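PDB 4D7K: 8-amino-8-demethylriboflavin N,N-dimethyltransferase from Streptomyces davawensis, which catalyses the S-adenosylmethionine-dependent double N-methylation of 8-amino-8-demethyl-D-riboflavin, the last two steps in making the antibiotic roseoflavin. Local coordinates for residues Arg181-Gly186 with Val240-Cys245; Gly292-Val297 with Gly334-Val339. All coordinates share one frame; numbering follows the deposited sequence.

Contact 1: Arg181-Gly186 with Val240-Cys245; sequences RFADIG and VLPTGC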
loop_
_atom_site.group_PDB
_atom_site.type_symbol
_atom_site.label_atom_id
_atom_site.label_comp_id
_atom_site.label_asym_id
_atom_site.label_seq_id
_atom_site.Cartn_x
_atom_site.Cartn_y
_atom_site.Cartn_z
ATOM N N ARG A 181 -36.613 -19.044 10.746
ATOM C CA ARG A 181 -37.134 -17.826 10.140
ATOM C C ARG A 181 -36.236 -16.627 10.433
ATOM O O ARG A 181 -36.124 -16.174 11.572
ATOM C CB ARG A 181 -38.559 -17.551 10.620
ATOM C CG ARG A 181 -39.267 -16.496 9.793
ATOM C CD ARG A 181 -40.696 -16.275 10.251
ATOM N NE ARG A 181 -41.335 -15.210 9.485
ATOM C CZ ARG A 181 -42.473 -14.618 9.830
ATOM N NH1 ARG A 181 -43.106 -14.985 10.938
ATOM N NH2 ARG A 181 -42.976 -13.655 9.070
ATOM N N PHE A 182 -35.602 -16.115 9.385
ATOM C CA PHE A 182 -34.636 -15.040 9.526
ATOM C C PHE A 182 -35.229 -13.685 9.169
ATOM O O PHE A 182 -36.049 -13.572 8.260
ATOM C CB PHE A 182 -33.413 -15.322 8.654
ATOM C CG PHE A 182 -32.725 -16.613 8.980
ATOM C CD1 PHE A 182 -33.117 -17.795 8.373
ATOM C CD2 PHE A 182 -31.689 -16.646 9.899
ATOM C CE1 PHE A 182 -32.487 -18.988 8.675
ATOM C CE2 PHE A 182 -31.052 -17.836 10.206
ATOM C CZ PHE A 182 -31.453 -19.009 9.593
ATOM N N ALA A 183 -34.802 -12.657 9.894
ATOM C CA ALA A 183 -35.232 -11.294 9.626
ATOM C C ALA A 183 -34.017 -10.392 9.476
ATOM O O ALA A 183 -33.456 -9.919 10.466
ATOM C CB ALA A 183 -36.145 -10.788 10.734
ATOM N N ASP A 184 -33.611 -10.162 8.232
ATOM C CA ASP A 184 -32.443 -9.340 7.952
ATOM C C ASP A 184 -32.815 -7.863 7.923
ATOM O O ASP A 184 -33.338 -7.366 6.928
ATOM C CB ASP A 184 -31.802 -9.750 6.624
ATOM C CG ASP A 184 -30.327 -9.387 6.551
ATOM O OD1 ASP A 184 -29.908 -8.434 7.244
ATOM O OD2 ASP A 184 -29.584 -10.058 5.803
ATOM N N ILE A 185 -32.545 -7.168 9.021
ATOM C CA ILE A 185 -32.848 -5.747 9.121
ATOM C C ILE A 185 -31.714 -4.921 8.527
ATOM O O ILE A 185 -30.619 -4.859 9.088
ATOM C CB ILE A 185 -33.085 -5.314 10.579
ATOM C CG1 ILE A 185 -34.063 -6.270 11.263
ATOM C CG2 ILE A 185 -33.592 -3.878 10.638
ATOM C CD1 ILE A 185 -35.382 -6.412 10.538
ATOM N N GLY A 186 -31.988 -4.296 7.385
ATOM C CA GLY A 186 -30.989 -3.532 6.662
ATOM C C GLY A 186 -30.114 -4.434 5.811
ATOM O O GLY A 186 -28.924 -4.176 5.645
ATOM N N VAL A 240 -42.146 -1.613 9.302
ATOM C CA VAL A 240 -42.233 -2.865 8.561
ATOM C C VAL A 240 -41.538 -4.034 9.258
ATOM O O VAL A 240 -41.224 -5.038 8.620
ATOM C CB VAL A 240 -41.636 -2.708 7.147
ATOM C CG1 VAL A 240 -42.447 -1.706 6.339
ATOM C CG2 VAL A 240 -40.177 -2.277 7.229
ATOM N N LEU A 241 -41.303 -3.910 10.561
ATOM C CA LEU A 241 -40.695 -5.001 11.322
ATOM C C LEU A 241 -41.614 -6.215 11.370
ATOM O O LEU A 241 -42.737 -6.128 11.863
ATOM C CB LEU A 241 -40.358 -4.556 12.747
ATOM C CG LEU A 241 -39.045 -3.810 12.970
ATOM C CD1 LEU A 241 -38.846 -3.525 14.451
ATOM C CD2 LEU A 241 -37.878 -4.603 12.418
ATOM N N PRO A 242 -41.140 -7.355 10.851
ATOM C CA PRO A 242 -41.933 -8.586 10.876
ATOM C C PRO A 242 -42.020 -9.174 12.281
ATOM O O PRO A 242 -41.117 -8.968 13.095
ATOM C CB PRO A 242 -41.163 -9.517 9.936
ATOM C CG PRO A 242 -39.755 -9.036 10.020
ATOM C CD PRO A 242 -39.840 -7.546 10.184
ATOM N N THR A 243 -43.097 -9.898 12.553
ATOM C CA THR A 243 -43.321 -10.489 13.868
ATOM C C THR A 243 -43.363 -12.015 13.783
ATOM O O THR A 243 -43.965 -12.578 12.870
ATOM C CB THR A 243 -44.637 -9.969 14.493
ATOM O OG1 THR A 243 -44.582 -8.541 14.596
ATOM C CG2 THR A 243 -44.863 -10.564 15.877
ATOM N N GLY A 244 -42.714 -12.680 14.734
ATOM C CA GLY A 244 -42.745 -14.129 14.798
ATOM C C GLY A 244 -41.487 -14.790 14.270
ATOM O O GLY A 244 -41.433 -16.012 14.128
ATOM N N CYS A 245 -40.473 -13.985 13.976
ATOM C CA CYS A 245 -39.195 -14.518 13.528
ATOM C C CYS A 245 -38.370 -14.957 14.732
ATOM O O CYS A 245 -38.398 -14.314 15.781
ATOM C CB CYS A 245 -38.440 -13.481 12.696
ATOM S SG CYS A 245 -39.280 -13.024 11.154
#
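R181 and C245 bring the two backbones together at one end, their CA atoms 5.2 Å apart, whereas I185 and L241, at the other end, have CA atoms 8.2 Å apart. The loop thus runs against the direction of strand 181-185 and closes on its start. No backbone hydrogen bond joins the two segments, and side chains carry the contact. R181 dominates it. CG is anti to the backbone N (chi1 -167°), and the chain stays extended as far as NE, so that CG, CD and NE all touch C245 SG. This sulfur sits over one face of the guanidinium, offset toward the rim, with R181 NE its nearest atom at 3.4 Å. At the end of the side chain, R181 NH1 gives a weak hydrogen bond to T243 O, 3.2 Å long but bent to 120° at the hydrogen. At G244 (phi 102°) a CB would be jammed against the preceding carbonyl O and would come tight against R181 NH1. Farther along the strand the contact becomes apolar: A183 CB touches both C245 and P242, lying 3.9 Å from C245 SG and 4.1 Å from P242 CG. At the wider end CD1 of I185 touches CD2 of L241 at 3.6 Å, the side chains crossing at about a right angle. Strand 181-185 is the first of the Rossmann-like methyltransferase domain and leads at G186 into a glycine-rich turn of the kind that binds the cofactor in class I enzymes. It lies between strands 204-209 and 247-251, with F182 turned to helix 191-199. P242 packs on V206 and V208, and its carbonyl O accepts a hydrogen bond from Y248 OH, tying the loop to the strand that follows it.

Contact 2: Gly292-Val297 with Gly334-Val339; sequences GELGKV and GDVWAV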
loop_
_atom_site.group_PDB
_atom_site.type_symbol
_atom_site.label_atom_id
_atom_site.label_comp_id
_atom_site.label_asym_id
_atom_site.label_seq_id
_atom_site.Cartn_x
_atom_site.Cartn_y
_atom_site.Cartn_z
ATOM N N GLY A 292 -9.581 -9.554 16.020
ATOM C CA GLY A 292 -8.207 -9.963 15.781
ATOM C C GLY A 292 -7.370 -8.788 15.327
ATOM O O GLY A 292 -7.883 -7.679 15.198
ATOM N N GLU A 293 -6.087 -9.030 15.081
ATOM C CA GLU A 293 -5.166 -7.984 14.639
ATOM C C GLU A 293 -5.624 -7.311 13.347
ATOM O O GLU A 293 -5.413 -6.112 13.149
ATOM C CB GLU A 293 -3.766 -8.563 14.446
ATOM C CG GLU A 293 -3.239 -9.321 15.653
ATOM C CD GLU A 293 -3.224 -8.477 16.914
ATOM O OE1 GLU A 293 -2.634 -7.376 16.889
ATOM O OE2 GLU A 293 -3.804 -8.914 17.931
ATOM N N LEU A 294 -6.236 -8.089 12.462
ATOM C CA LEU A 294 -6.718 -7.551 11.197
ATOM C C LEU A 294 -7.811 -6.529 11.467
ATOM O O LEU A 294 -7.835 -5.450 10.868
ATOM C CB LEU A 294 -7.238 -8.669 10.291
ATOM C CG LEU A 294 -7.698 -8.221 8.901
ATOM C CD1 LEU A 294 -6.555 -7.550 8.167
ATOM C CD2 LEU A 294 -8.245 -9.395 8.093
ATOM N N GLY A 295 -8.703 -6.877 12.386
ATOM C CA GLY A 295 -9.802 -6.013 12.769
ATOM C C GLY A 295 -9.334 -4.691 13.333
ATOM O O GLY A 295 -9.908 -3.655 13.028
ATOM N N LYS A 296 -8.281 -4.719 14.149
ATOM C CA LYS A 296 -7.728 -3.485 14.705
ATOM C C LYS A 296 -7.231 -2.567 13.591
ATOM O O LYS A 296 -7.378 -1.346 13.666
ATOM C CB LYS A 296 -6.593 -3.790 15.689
ATOM C CG LYS A 296 -7.009 -4.659 16.870
ATOM C CD LYS A 296 -5.800 -5.091 17.684
ATOM C CE LYS A 296 -6.214 -5.927 18.880
ATOM N NZ LYS A 296 -5.064 -6.198 19.779
ATOM N N VAL A 297 -6.655 -3.171 12.554
ATOM C CA VAL A 297 -6.195 -2.434 11.379
ATOM C C VAL A 297 -7.351 -1.868 10.551
ATOM O O VAL A 297 -7.297 -0.722 10.114
ATOM C CB VAL A 297 -5.321 -3.322 10.470
ATOM C CG1 VAL A 297 -4.998 -2.600 9.177
ATOM C CG2 VAL A 297 -4.038 -3.716 11.194
ATOM N N GLY A 334 -13.940 -15.329 12.204
ATOM C CA GLY A 334 -12.703 -14.957 11.545
ATOM C C GLY A 334 -11.917 -13.984 12.405
ATOM O O GLY A 334 -12.133 -13.900 13.614
ATOM N N ASP A 335 -11.019 -13.227 11.785
ATOM C CA ASP A 335 -10.119 -12.369 12.540
ATOM C C ASP A 335 -10.590 -10.922 12.607
ATOM O O ASP A 335 -9.869 -10.046 13.088
ATOM C CB ASP A 335 -8.718 -12.431 11.938
ATOM C CG ASP A 335 -8.075 -13.793 12.108
ATOM O OD1 ASP A 335 -8.372 -14.472 13.117
ATOM O OD2 ASP A 335 -7.274 -14.184 11.234
ATOM N N VAL A 336 -11.800 -10.665 12.126
ATOM C CA VAL A 336 -12.342 -9.318 12.175
ATOM C C VAL A 336 -13.699 -9.287 12.845
ATOM O O VAL A 336 -13.882 -8.664 13.892
ATOM C CB VAL A 336 -12.489 -8.712 10.775
ATOM C CG1 VAL A 336 -13.074 -7.312 10.873
ATOM C CG2 VAL A 336 -11.152 -8.692 10.065
ATOM N N TRP A 337 -14.648 -9.976 12.225
ATOM C CA TRP A 337 -16.043 -9.871 12.604
ATOM C C TRP A 337 -16.421 -10.858 13.696
ATOM O O TRP A 337 -15.677 -11.788 14.006
ATOM C CB TRP A 337 -16.929 -10.084 11.375
ATOM C CG TRP A 337 -16.473 -9.295 10.191
ATOM C CD1 TRP A 337 -15.918 -9.783 9.046
ATOM C CD2 TRP A 337 -16.517 -7.870 10.039
ATOM N NE1 TRP A 337 -15.620 -8.754 8.187
ATOM C CE2 TRP A 337 -15.976 -7.566 8.774
ATOM C CE3 TRP A 337 -16.963 -6.819 10.850
ATOM C CZ2 TRP A 337 -15.866 -6.259 8.300
ATOM C CZ3 TRP A 337 -16.852 -5.521 10.379
ATOM C CH2 TRP A 337 -16.310 -5.253 9.114
ATOM N N ALA A 338 -17.590 -10.638 14.279
ATOM C CA ALA A 338 -18.092 -11.502 15.329
ATOM C C ALA A 338 -19.610 -11.556 15.275
ATOM O O ALA A 338 -20.255 -10.630 14.783
ATOM C CB ALA A 338 -17.625 -11.010 16.690
ATOM N N VAL A 339 -20.179 -12.646 15.771
ATOM C CA VAL A 339 -21.622 -12.725 15.903
ATOM C C VAL A 339 -22.015 -12.529 17.360
ATOM O O VAL A 339 -21.741 -13.379 18.206
ATOM C CB VAL A 339 -22.172 -14.063 15.393
ATOM C CG1 VAL A 339 -23.669 -14.148 15.648
ATOM C CG2 VAL A 339 -21.877 -14.216 13.916
#
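The carbonyl O of D335 takes two backbone N-H groups from the start of helix 293-305: G292 N at 3.0 Å and G295 N at 3.4 Å. Both bonds are weak, bent at the hydrogen to 127° and 141°. G292 holds the N-cap position, and its own O receives K296 N, so the first helical turn closes beside the D335 carbonyl. CA of G295 lies 4.2 Å from CA of V336, a close approach of helix and loop at a residue without a side chain. Beside these bonds L294 meets V336. Its CG is anti to the backbone N (chi1 -177°), and CD2 touches V336 CG2 at 3.6 Å, the two side chains crossing obliquely. The other methyl of V336, CG1, lies 3.5 Å above the centre of the W337 ring, a CH-pi arrangement; that indole also meets F166 edge-to-face. K296, whose side chain starts away from the loop, pairs through NZ with E293 OE2 and with E78 of the second subunit, while L294 packs on V22 of that subunit. Since the D335 carbonyl faces N-H groups of the first helical turn, the positive end of the helix dipole would probably strengthen a grip that is weak in geometry.

Overall arrangement
Both contacts reach the seven-stranded mixed sheet of the methyltransferase domain, with two strands, 247-251 and 280-285, between 181-185 of contact 1 and 337-344 of contact 2. Their centres are 27 Å apart and their nearest atoms about 10 Å, so they do not touch. Contact 1 borders the predicted S-adenosylmethionine site: the side chain of I185 is about 4 Å from that of F237 and about 8 Å from that of D209. Contact 2 lies away from the predicted cofactor residues, and there helix 293-305 meets the second subunit of the homodimer.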